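Local coordinates for cytoplasmic protein (Cryptococcus neoformans var. grubii serotype A, PDB 7LPO), which probably hydrolyses the beta-glucosidic bond of steryl glucosides, as a fungal sterylglucosidase of glycoside hydrolase family 5, at residues His19-His22 with His27-Asp30; Thr25-Phe28 with Arg34-Val37; Tyr96-Tyr101 with Pro516-Glu521; Lys130-Gly135 with Gly256-Glu261. All blocks are in the same frame, centred on the assembly; numbering follows the deposited sequence.

Contact 1. Residues His19-His22 with His27-Asp30; sequences HYIH and HFQD
The H22 imidazole turns an edge to the 27-30 segment: its CD2 lies 3.7 Å from Q29 O, and D30 O is also near the ring plane. One face of this ring is covered by Y20, two residues earlier, whose CD2 stands 3.6 Å above the centre; H22 ND1 in turn lies at the edge of the Y20 ring, in its plane. The F28 ring is also met at an edge, where H22 O lies in its plane, 3.7 Å from CD1. I21 CG2 approaches the same phenyl obliquely, 3.8 Å from F28 CD1; with this methyl anti to the backbone N and CG1 anti to the carbonyl carbon (chi1 -71°), the two branches diverge, and CG1 packs on L36. The backbones form a single antiparallel hydrogen-bonded pair, H22 with Q29. H22 N gives a short bond of 2.7 Å to Q29 O, in the carbonyl plane, whereas Q29 N reaches H22 O at 3.1 Å, tilted 25° from that plane. Each acceptor also takes a CA-H contact, from I21 CA to Q29 O and from F28 CA to H22 O. With D30 turned to R34 and Y20 OH to E422, the polar grip across this contact rests on two backbone carbonyls.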
loop_
_atom_site.group_PDB
_atom_site.type_symbol
_atom_site.label_atom_id
_atom_site.label_comp_id
_atom_site.label_asym_id
_atom_site.label_seq_id
_atom_site.Cartn_x
_atom_site.Cartn_y
_atom_site.Cartn_z
ATOM N N HIS A 19 -6.575 -24.959 9.614
ATOM C CA HIS A 19 -5.860 -23.695 9.503
ATOM C C HIS A 19 -6.724 -22.561 8.966
ATOM O O HIS A 19 -6.207 -21.462 8.748
ATOM C CB HIS A 19 -4.640 -23.860 8.591
ATOM C CG HIS A 19 -3.791 -25.045 8.923
ATOM N ND1 HIS A 19 -3.098 -25.151 10.109
ATOM C CD2 HIS A 19 -3.522 -26.174 8.225
ATOM C CE1 HIS A 19 -2.437 -26.296 10.129
ATOM N NE2 HIS A 19 -2.676 -26.934 8.996
ATOM N N TYR A 20 -8.013 -22.801 8.740
ATOM C CA TYR A 20 -8.903 -21.786 8.190
ATOM C C TYR A 20 -9.009 -20.600 9.139
ATOM O O TYR A 20 -9.197 -20.769 10.346
ATOM C CB TYR A 20 -10.280 -22.415 7.955
ATOM C CG TYR A 20 -11.278 -21.634 7.135
ATOM C CD1 TYR A 20 -11.284 -21.721 5.758
ATOM C CD2 TYR A 20 -12.255 -20.866 7.744
ATOM C CE1 TYR A 20 -12.214 -21.038 4.997
ATOM C CE2 TYR A 20 -13.188 -20.173 6.996
ATOM C CZ TYR A 20 -13.163 -20.269 5.620
ATOM O OH TYR A 20 -14.080 -19.589 4.856
ATOM N N ILE A 21 -8.899 -19.397 8.590
ATOM C CA ILE A 21 -9.118 -18.169 9.345
ATOM C C ILE A 21 -10.480 -17.617 8.962
ATOM O O ILE A 21 -10.715 -17.268 7.801
ATOM C CB ILE A 21 -8.020 -17.130 9.082
ATOM C CG1 ILE A 21 -6.704 -17.569 9.718
ATOM C CG2 ILE A 21 -8.458 -15.784 9.627
ATOM C CD1 ILE A 21 -5.491 -16.778 9.241
ATOM N N HIS A 22 -11.384 -17.546 9.930
ATOM C CA HIS A 22 -12.677 -16.919 9.697
ATOM C C HIS A 22 -12.526 -15.403 9.618
ATOM O O HIS A 22 -11.710 -14.804 10.324
ATOM C CB HIS A 22 -13.649 -17.320 10.802
ATOM C CG HIS A 22 -13.964 -18.785 10.802
ATOM N ND1 HIS A 22 -14.904 -19.344 9.963
ATOM C CD2 HIS A 22 -13.427 -19.814 11.500
ATOM C CE1 HIS A 22 -14.954 -20.648 10.166
ATOM N NE2 HIS A 22 -14.062 -20.959 11.089
ATOM N N HIS A 27 -13.349 -9.586 14.071
ATOM C CA HIS A 27 -11.981 -10.052 14.222
ATOM C C HIS A 27 -11.805 -11.359 13.475
ATOM O O HIS A 27 -12.725 -12.178 13.402
ATOM C CB HIS A 27 -11.602 -10.278 15.684
ATOM C CG HIS A 27 -11.892 -9.111 16.567
ATOM N ND1 HIS A 27 -10.953 -8.144 16.852
ATOM C CD2 HIS A 27 -13.019 -8.749 17.226
ATOM C CE1 HIS A 27 -11.489 -7.238 17.651
ATOM N NE2 HIS A 27 -12.742 -7.580 17.889
ATOM N N PHE A 28 -10.608 -11.538 12.922
ATOM C CA PHE A 28 -10.202 -12.834 12.415
ATOM C C PHE A 28 -10.297 -13.850 13.542
ATOM O O PHE A 28 -9.984 -13.550 14.700
ATOM C CB PHE A 28 -8.766 -12.785 11.899
ATOM C CG PHE A 28 -8.557 -11.909 10.698
ATOM C CD1 PHE A 28 -9.259 -12.119 9.530
ATOM C CD2 PHE A 28 -7.610 -10.897 10.731
ATOM C CE1 PHE A 28 -9.038 -11.326 8.415
ATOM C CE2 PHE A 28 -7.385 -10.092 9.622
ATOM C CZ PHE A 28 -8.099 -10.311 8.459
ATOM N N GLN A 29 -10.692 -15.071 13.198
ATOM C CA GLN A 29 -10.779 -16.137 14.186
ATOM C C GLN A 29 -10.258 -17.447 13.617
ATOM O O GLN A 29 -10.491 -17.755 12.443
ATOM C CB GLN A 29 -12.217 -16.379 14.647
ATOM C CG GLN A 29 -12.925 -15.214 15.255
ATOM C CD GLN A 29 -14.416 -15.457 15.307
ATOM O OE1 GLN A 29 -15.088 -15.492 14.272
ATOM N NE2 GLN A 29 -14.933 -15.673 16.501
ATOM N N ASP A 30 -9.595 -18.236 14.466
ATOM C CA ASP A 30 -9.236 -19.601 14.121
ATOM C C ASP A 30 -10.424 -20.507 14.428
ATOM O O ASP A 30 -11.453 -20.059 14.936
ATOM C CB ASP A 30 -7.956 -20.025 14.847
ATOM C CG ASP A 30 -8.133 -20.191 16.343
ATOM O OD1 ASP A 30 -9.275 -20.145 16.863
ATOM O OD2 ASP A 30 -7.092 -20.376 17.009
#

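Contact 2. Residues Thr25-Phe28 with Arg34-Val37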
loop_
_atom_site.group_PDB
_atom_site.type_symbol
_atom_site.label_atom_id
_atom_site.label_comp_id
_atom_site.label_asym_id
_atom_site.label_seq_id
_atom_site.Cartn_x
_atom_site.Cartn_y
_atom_site.Cartn_z
ATOM N N THR A 25 -16.611 -11.782 11.305
ATOM C CA THR A 25 -16.963 -10.964 12.442
ATOM C C THR A 25 -15.959 -9.816 12.496
ATOM O O THR A 25 -15.119 -9.653 11.592
ATOM C CB THR A 25 -16.937 -11.796 13.732
ATOM O OG1 THR A 25 -15.570 -12.073 14.071
ATOM C CG2 THR A 25 -17.692 -13.096 13.565
ATOM N N LEU A 26 -15.996 -9.055 13.587
ATOM C CA LEU A 26 -15.106 -7.911 13.727
ATOM C C LEU A 26 -13.644 -8.303 13.882
ATOM O O LEU A 26 -12.780 -7.419 13.852
ATOM C CB LEU A 26 -15.529 -7.060 14.921
ATOM C CG LEU A 26 -16.745 -6.191 14.615
ATOM C CD1 LEU A 26 -17.326 -5.620 15.905
ATOM C CD2 LEU A 26 -16.358 -5.089 13.636
ATOM N N HIS A 27 -13.349 -9.586 14.071
ATOM C CA HIS A 27 -11.981 -10.052 14.222
ATOM C C HIS A 27 -11.805 -11.359 13.475
ATOM O O HIS A 27 -12.725 -12.178 13.402
ATOM C CB HIS A 27 -11.602 -10.278 15.684
ATOM C CG HIS A 27 -11.892 -9.111 16.567
ATOM N ND1 HIS A 27 -10.953 -8.144 16.852
ATOM C CD2 HIS A 27 -13.019 -8.749 17.226
ATOM C CE1 HIS A 27 -11.489 -7.238 17.651
ATOM N NE2 HIS A 27 -12.742 -7.580 17.889
ATOM N N PHE A 28 -10.608 -11.538 12.922
ATOM C CA PHE A 28 -10.202 -12.834 12.415
ATOM C C PHE A 28 -10.297 -13.850 13.542
ATOM O O PHE A 28 -9.984 -13.550 14.700
ATOM C CB PHE A 28 -8.766 -12.785 11.899
ATOM C CG PHE A 28 -8.557 -11.909 10.698
ATOM C CD1 PHE A 28 -9.259 -12.119 9.530
ATOM C CD2 PHE A 28 -7.610 -10.897 10.731
ATOM C CE1 PHE A 28 -9.038 -11.326 8.415
ATOM C CE2 PHE A 28 -7.385 -10.092 9.622
ATOM C CZ PHE A 28 -8.099 -10.311 8.459
ATOM N N ARG A 34 -10.615 -18.422 18.754
ATOM C CA ARG A 34 -9.674 -17.416 19.226
ATOM C C ARG A 34 -9.622 -16.236 18.263
ATOM O O ARG A 34 -9.557 -16.415 17.045
ATOM C CB ARG A 34 -8.283 -18.028 19.377
ATOM C CG ARG A 34 -8.203 -19.144 20.414
ATOM C CD ARG A 34 -6.759 -19.493 20.753
ATOM N NE ARG A 34 -5.981 -19.869 19.569
ATOM C CZ ARG A 34 -4.663 -20.044 19.562
ATOM N NH1 ARG A 34 -3.959 -19.875 20.673
ATOM N NH2 ARG A 34 -4.043 -20.387 18.441
ATOM N N SER A 35 -9.654 -15.026 18.820
ATOM C CA SER A 35 -9.447 -13.829 18.015
ATOM C C SER A 35 -7.978 -13.721 17.633
ATOM O O SER A 35 -7.099 -13.753 18.497
ATOM C CB SER A 35 -9.873 -12.581 18.780
ATOM O OG SER A 35 -11.253 -12.597 19.065
ATOM N N LEU A 36 -7.711 -13.592 16.339
ATOM C CA LEU A 36 -6.351 -13.509 15.824
ATOM C C LEU A 36 -6.002 -12.072 15.463
ATOM O O LEU A 36 -6.850 -11.319 14.971
ATOM C CB LEU A 36 -6.182 -14.393 14.590
ATOM C CG LEU A 36 -6.566 -15.862 14.751
ATOM C CD1 LEU A 36 -6.455 -16.591 13.427
ATOM C CD2 LEU A 36 -5.710 -16.538 15.813
ATOM N N VAL A 37 -4.747 -11.700 15.709
ATOM C CA VAL A 37 -4.200 -10.423 15.266
ATOM C C VAL A 37 -3.058 -10.722 14.307
ATOM O O VAL A 37 -2.109 -11.431 14.667
ATOM C CB VAL A 37 -3.716 -9.554 16.436
ATOM C CG1 VAL A 37 -3.020 -8.284 15.901
ATOM C CG2 VAL A 37 -4.875 -9.186 17.355
HETATM O O HOH W 1 -8.663 -9.299 13.962
#
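L36 and F28 stand on the same side of the chain pair, L36 CB 4.1 Å from F28 CB. L36 CG lies anti to its carbonyl carbon (chi1 -55°), which holds the isobutyl group beside the backbone N, with L36 CG 4.1 Å from F28 O; its CD1 continues to I21. One residue earlier on each segment, H27 CB meets S35 OG at 4.1 Å. Both H27 and S35 carry their outer atoms beside the backbone N, and both side chains rest on I676 and P677; in S35 this rotation (chi1 -63°) brings OG to its hydrogen-bond acceptor, G675 O. R34 points away from 25-28 at its CB, and its guanidinium is paired with E708 and D30. Along the backbone L36 N gives a nearly straight bond of 2.8 Å to F28 O, although it approaches from above the carbonyl plane, 41° out of it. The return link is made by water: F28 N donates to it at 3.1 Å, and the water donates to L36 O at 2.9 Å. The weakly bonded strand 28-29 and the start of strand 35-43 form a water-bridged antiparallel hairpin. Strand 35-43 also pairs in parallel with strands 98-104 and 567-570, consistent with a family 5 TIM-type barrel.

Contact 3. Residues Tyr96-Tyr101 with Pro516-Glu521; sequences YNLLRY and PTLVGE
Inside the TIM-type barrel, side chains of strands 98-104 and 518-522 meet, R100 and E521 beside the pocket that holds a bound tris molecule. R100 leaves its strand with CG anti to the backbone N (chi1 -177°) and stays extended to NE, which carries the guanidinium to E521. On the way its CD passes 3.4 Å from G520 O, an oxygen that also accepts from N42 ND2. At the end NH1 donates to E521 OE2 at 3.0 Å in a salt bridge whose N-H...O angle is 144°. The bond meets the anti side of OE2 and is tilted from the guanidinium plane; the two flat groups stand 55° apart, so this is a single-point grip and not a paired, coplanar one. E521 CG is also near, 3.3 Å from R100 NH1. In this part of the barrel the polar pair gives way to apolar packing: nearer the strand starts, L98 CD2 and L518 CD1 touch tip to tip at 3.8 Å. Further bonds of the guanidinium go from NE to D267, NH1 to N42 and NH2 to N270, and together they fix its rotation. E521 OE1, by contrast, faces Y454 OH and the amino group of the tris.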
loop_
_atom_site.group_PDB
_atom_site.type_symbol
_atom_site.label_atom_id
_atom_site.label_comp_id
_atom_site.label_asym_id
_atom_site.label_seq_id
_atom_site.Cartn_x
_atom_site.Cartn_y
_atom_site.Cartn_z
ATOM N N TYR A 96 6.435 -11.210 13.487
ATOM C CA TYR A 96 5.479 -11.049 12.399
ATOM C C TYR A 96 4.938 -12.395 11.936
ATOM O O TYR A 96 5.657 -13.396 11.913
ATOM C CB TYR A 96 6.133 -10.310 11.240
ATOM C CG TYR A 96 6.547 -8.900 11.609
ATOM C CD1 TYR A 96 5.796 -8.150 12.507
ATOM C CD2 TYR A 96 7.677 -8.318 11.058
ATOM C CE1 TYR A 96 6.163 -6.871 12.851
ATOM C CE2 TYR A 96 8.048 -7.031 11.398
ATOM C CZ TYR A 96 7.293 -6.318 12.296
ATOM O OH TYR A 96 7.664 -5.042 12.644
ATOM N N ASN A 97 3.646 -12.418 11.604
ATOM C CA ASN A 97 2.997 -13.604 11.055
ATOM C C ASN A 97 2.253 -13.300 9.760
ATOM O O ASN A 97 1.445 -14.126 9.311
ATOM C CB ASN A 97 2.032 -14.209 12.078
ATOM C CG ASN A 97 1.024 -13.191 12.604
ATOM O OD1 ASN A 97 0.956 -12.061 12.118
ATOM N ND2 ASN A 97 0.236 -13.591 13.598
ATOM N N LEU A 98 2.500 -12.144 9.149
ATOM C CA LEU A 98 1.730 -11.690 8.002
ATOM C C LEU A 98 2.655 -11.038 6.989
ATOM O O LEU A 98 3.610 -10.345 7.352
ATOM C CB LEU A 98 0.647 -10.690 8.427
ATOM C CG LEU A 98 -0.155 -9.985 7.332
ATOM C CD1 LEU A 98 -1.198 -10.915 6.766
ATOM C CD2 LEU A 98 -0.803 -8.725 7.898
ATOM N N LEU A 99 2.363 -11.273 5.717
ATOM C CA LEU A 99 3.076 -10.651 4.613
ATOM C C LEU A 99 2.040 -10.199 3.601
ATOM O O LEU A 99 1.169 -10.987 3.229
ATOM C CB LEU A 99 4.064 -11.615 3.950
ATOM C CG LEU A 99 5.180 -12.182 4.819
ATOM C CD1 LEU A 99 5.856 -13.322 4.080
ATOM C CD2 LEU A 99 6.177 -11.115 5.197
ATOM N N ARG A 100 2.106 -8.928 3.202
ATOM C CA ARG A 100 1.365 -8.426 2.054
ATOM C C ARG A 100 2.308 -8.550 0.867
ATOM O O ARG A 100 3.349 -7.884 0.824
ATOM C CB ARG A 100 0.916 -6.988 2.277
ATOM C CG ARG A 100 0.072 -6.431 1.138
ATOM C CD ARG A 100 -0.651 -5.201 1.603
ATOM N NE ARG A 100 -1.407 -4.529 0.553
ATOM C CZ ARG A 100 -0.977 -3.467 -0.120
ATOM N NH1 ARG A 100 0.231 -2.955 0.114
ATOM N NH2 ARG A 100 -1.761 -2.911 -1.031
ATOM N N TYR A 101 1.980 -9.443 -0.066
ATOM C CA TYR A 101 2.916 -9.821 -1.116
ATOM C C TYR A 101 2.698 -8.956 -2.349
ATOM O O TYR A 101 1.625 -8.985 -2.951
ATOM C CB TYR A 101 2.778 -11.302 -1.472
ATOM C CG TYR A 101 3.859 -11.718 -2.431
ATOM C CD1 TYR A 101 3.714 -11.517 -3.799
ATOM C CD2 TYR A 101 5.056 -12.259 -1.968
ATOM C CE1 TYR A 101 4.724 -11.867 -4.685
ATOM C CE2 TYR A 101 6.069 -12.617 -2.851
ATOM C CZ TYR A 101 5.892 -12.419 -4.206
ATOM O OH TYR A 101 6.898 -12.759 -5.087
ATOM N N PRO A 516 -13.381 -7.784 9.855
ATOM C CA PRO A 516 -12.123 -7.253 10.390
ATOM C C PRO A 516 -11.630 -6.066 9.579
ATOM O O PRO A 516 -12.072 -5.809 8.459
ATOM C CB PRO A 516 -11.150 -8.434 10.288
ATOM C CG PRO A 516 -12.013 -9.646 9.993
ATOM C CD PRO A 516 -13.226 -9.124 9.275
ATOM N N THR A 517 -10.700 -5.331 10.181
ATOM C CA THR A 517 -9.969 -4.266 9.514
ATOM C C THR A 517 -8.477 -4.567 9.598
ATOM O O THR A 517 -7.981 -4.997 10.646
ATOM C CB THR A 517 -10.249 -2.901 10.141
ATOM O OG1 THR A 517 -11.657 -2.645 10.155
ATOM C CG2 THR A 517 -9.532 -1.806 9.348
ATOM N N LEU A 518 -7.761 -4.337 8.499
ATOM C CA LEU A 518 -6.318 -4.524 8.466
ATOM C C LEU A 518 -5.717 -3.334 7.746
ATOM O O LEU A 518 -6.134 -3.011 6.633
ATOM C CB LEU A 518 -5.957 -5.834 7.774
ATOM C CG LEU A 518 -4.496 -6.271 7.705
ATOM C CD1 LEU A 518 -4.402 -7.767 7.418
ATOM C CD2 LEU A 518 -3.768 -5.500 6.637
ATOM N N VAL A 519 -4.758 -2.667 8.385
ATOM C CA VAL A 519 -4.132 -1.495 7.780
ATOM C C VAL A 519 -3.071 -2.018 6.818
ATOM O O VAL A 519 -1.964 -2.378 7.226
ATOM C CB VAL A 519 -3.541 -0.546 8.822
ATOM C CG1 VAL A 519 -2.906 0.641 8.127
ATOM C CG2 VAL A 519 -4.621 -0.086 9.806
ATOM N N GLY A 520 -3.413 -2.067 5.529
ATOM C CA GLY A 520 -2.562 -2.747 4.566
ATOM C C GLY A 520 -1.219 -2.089 4.339
ATOM O O GLY A 520 -0.279 -2.759 3.899
ATOM N N GLU A 521 -1.121 -0.791 4.580
ATOM C CA GLU A 521 0.150 -0.086 4.539
ATOM C C GLU A 521 0.188 0.956 5.644
ATOM O O GLU A 521 -0.779 1.698 5.843
ATOM C CB GLU A 521 0.382 0.626 3.203
ATOM C CG GLU A 521 0.473 -0.259 1.992
ATOM C CD GLU A 521 0.895 0.523 0.744
ATOM O OE1 GLU A 521 1.410 1.661 0.888
ATOM O OE2 GLU A 521 0.692 0.002 -0.375
#

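Contact 4. Residues Lys130-Gly135 with Gly256-Glu261; sequences KCKEWG and GDLLDE
K132 reaches from the last turn of helix 118-133 across to D257, L258 and E261, in the loop between helix 232-254 and strand 263-267. The end of helix 118-133 and the 256-261 loop both lie where a helix leads back to a strand of the TIM-type barrel, 137-143 and 263-267, which are parallel neighbours. From CB, which points toward the loop, CG runs anti to the backbone N (chi1 -176°), and the chain stays extended to the amine. CD is the apolar midpoint and packs on L258 CD2 at 4.0 Å; L258 itself also touches L128 and R129 of the same helix as K132. CE lies 3.5 Å from E261 OE1, where the glutamate, also extended, crosses the lysine at about a right angle. NZ ends between two carboxylates: a weak hydrogen bond and salt bridge to D257 OD2 at 3.3 Å, and a longer ion pair to E261 OE1 at 3.8 Å. D257 OD1 serves a second cation, R129, so its carboxylate is shared between two positive groups, which would probably favour its charged form. Just after the lysine the helix closes in a Schellman motif, G135 taking a positive phi of 85°, with two bonds back into the last turn, among them G135 N to K132 O at 2.9 Å.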
loop_
_atom_site.group_PDB
_atom_site.type_symbol
_atom_site.label_atom_id
_atom_site.label_comp_id
_atom_site.label_asym_id
_atom_site.label_seq_id
_atom_site.Cartn_x
_atom_site.Cartn_y
_atom_site.Cartn_z
ATOM N N LYS A 130 8.186 -20.887 0.502
ATOM C CA LYS A 130 9.083 -20.602 1.620
ATOM C C LYS A 130 8.378 -19.803 2.710
ATOM O O LYS A 130 8.601 -20.044 3.903
ATOM C CB LYS A 130 10.321 -19.854 1.131
ATOM C CG LYS A 130 11.346 -20.753 0.468
ATOM C CD LYS A 130 12.682 -20.051 0.284
ATOM C CE LYS A 130 13.820 -21.057 0.163
ATOM N NZ LYS A 130 13.955 -21.907 1.384
ATOM N N CYS A 131 7.529 -18.841 2.333
ATOM C CA CYS A 131 6.735 -18.145 3.344
ATOM C C CYS A 131 5.912 -19.133 4.160
ATOM O O CYS A 131 5.794 -19.000 5.382
ATOM C CB CYS A 131 5.822 -17.111 2.689
ATOM S SG CYS A 131 6.724 -15.819 1.792
ATOM N N LYS A 132 5.347 -20.145 3.501
ATOM C CA LYS A 132 4.548 -21.135 4.216
ATOM C C LYS A 132 5.410 -21.964 5.158
ATOM O O LYS A 132 5.008 -22.242 6.294
ATOM C CB LYS A 132 3.826 -22.035 3.216
ATOM C CG LYS A 132 2.879 -23.044 3.840
ATOM C CD LYS A 132 2.326 -23.973 2.768
ATOM C CE LYS A 132 1.530 -25.111 3.383
ATOM N NZ LYS A 132 1.576 -26.315 2.502
ATOM N N GLU A 133 6.598 -22.364 4.706
ATOM C CA GLU A 133 7.499 -23.120 5.567
ATOM C C GLU A 133 7.822 -22.346 6.838
ATOM O O GLU A 133 7.971 -22.938 7.912
ATOM C CB GLU A 133 8.787 -23.461 4.815
ATOM C CG GLU A 133 8.661 -24.632 3.862
ATOM C CD GLU A 133 9.732 -24.621 2.783
ATOM O OE1 GLU A 133 9.395 -24.876 1.602
ATOM O OE2 GLU A 133 10.910 -24.351 3.115
ATOM N N TRP A 134 7.933 -21.025 6.740
ATOM C CA TRP A 134 8.232 -20.197 7.901
ATOM C C TRP A 134 6.993 -19.789 8.687
ATOM O O TRP A 134 7.114 -19.040 9.659
ATOM C CB TRP A 134 8.996 -18.948 7.467
ATOM C CG TRP A 134 10.434 -19.220 7.190
ATOM C CD1 TRP A 134 10.996 -19.471 5.978
ATOM C CD2 TRP A 134 11.499 -19.274 8.148
ATOM N NE1 TRP A 134 12.348 -19.684 6.119
ATOM C CE2 TRP A 134 12.681 -19.559 7.441
ATOM C CE3 TRP A 134 11.568 -19.102 9.532
ATOM C CZ2 TRP A 134 13.915 -19.687 8.071
ATOM C CZ3 TRP A 134 12.793 -19.220 10.154
ATOM C CH2 TRP A 134 13.949 -19.513 9.426
ATOM N N GLY A 135 5.811 -20.242 8.289
ATOM C CA GLY A 135 4.618 -20.013 9.074
ATOM C C GLY A 135 3.915 -18.697 8.847
ATOM O O GLY A 135 3.166 -18.259 9.726
ATOM N N GLY A 256 -1.844 -25.804 -4.964
ATOM C CA GLY A 256 -3.109 -25.605 -4.270
ATOM C C GLY A 256 -2.990 -25.646 -2.765
ATOM O O GLY A 256 -3.859 -25.106 -2.061
ATOM N N ASP A 257 -1.944 -26.287 -2.246
ATOM C CA ASP A 257 -1.679 -26.389 -0.823
ATOM C C ASP A 257 -1.387 -25.039 -0.179
ATOM O O ASP A 257 -1.481 -24.920 1.042
ATOM C CB ASP A 257 -0.480 -27.288 -0.590
ATOM C CG ASP A 257 0.743 -26.834 -1.403
ATOM O OD1 ASP A 257 0.834 -27.175 -2.612
ATOM O OD2 ASP A 257 1.611 -26.122 -0.838
ATOM N N LEU A 258 -1.062 -24.028 -0.985
ATOM C CA LEU A 258 -0.814 -22.701 -0.435
ATOM C C LEU A 258 -2.109 -22.009 -0.046
ATOM O O LEU A 258 -2.106 -21.130 0.822
ATOM C CB LEU A 258 -0.071 -21.845 -1.460
ATOM C CG LEU A 258 1.321 -22.274 -1.920
ATOM C CD1 LEU A 258 1.754 -21.401 -3.084
ATOM C CD2 LEU A 258 2.302 -22.189 -0.788
ATOM N N LEU A 259 -3.216 -22.368 -0.682
ATOM C CA LEU A 259 -4.438 -21.603 -0.508
ATOM C C LEU A 259 -4.990 -21.790 0.896
ATOM O O LEU A 259 -5.018 -22.905 1.424
ATOM C CB LEU A 259 -5.471 -22.021 -1.542
ATOM C CG LEU A 259 -5.153 -21.694 -3.001
ATOM C CD1 LEU A 259 -6.338 -22.117 -3.868
ATOM C CD2 LEU A 259 -4.841 -20.236 -3.219
ATOM N N ASP A 260 -5.388 -20.671 1.515
ATOM C CA ASP A 260 -6.082 -20.648 2.801
ATOM C C ASP A 260 -5.171 -20.941 3.989
ATOM O O ASP A 260 -5.271 -20.270 5.022
ATOM C CB ASP A 260 -7.264 -21.624 2.766
ATOM C CG ASP A 260 -8.232 -21.311 1.635
ATOM O OD1 ASP A 260 -8.490 -20.106 1.408
ATOM O OD2 ASP A 260 -8.718 -22.255 0.962
ATOM N N GLU A 261 -4.280 -21.923 3.856
ATOM C CA GLU A 261 -3.304 -22.173 4.908
ATOM C C GLU A 261 -2.226 -21.097 4.920
ATOM O O GLU A 261 -1.760 -20.685 5.988
ATOM C CB GLU A 261 -2.677 -23.553 4.726
ATOM C CG GLU A 261 -1.588 -23.875 5.745
ATOM C CD GLU A 261 -1.132 -25.328 5.689
ATOM O OE1 GLU A 261 -1.517 -26.054 4.739
ATOM O OE2 GLU A 261 -0.383 -25.744 6.599
#

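How the contacts relate
Contact 3 is the core of the set, fully buried inside the barrel; contacts 1, 2 and 4 lie farther from the chain's centre and are only partly buried. Contacts 1 and 2 share H27 and F28, and L36 of contact 2 packs on I21 and D30 of contact 1, so the segments 19-22, 27-30 and 34-37 run side by side near the N-terminus. They meet contact 3 through P516, which F28 touches, and through the neighbouring strands 35-43 and 98-104. Contact 4 touches contact 3 where C131 packs on L99, and contact 1 where H19 approaches E261. Backbone bonds, with one water, dominate contacts 1 and 2; contact 3 combines a buried ion pair with leucine packing, and looser, partly exposed ion pairs mark contact 4.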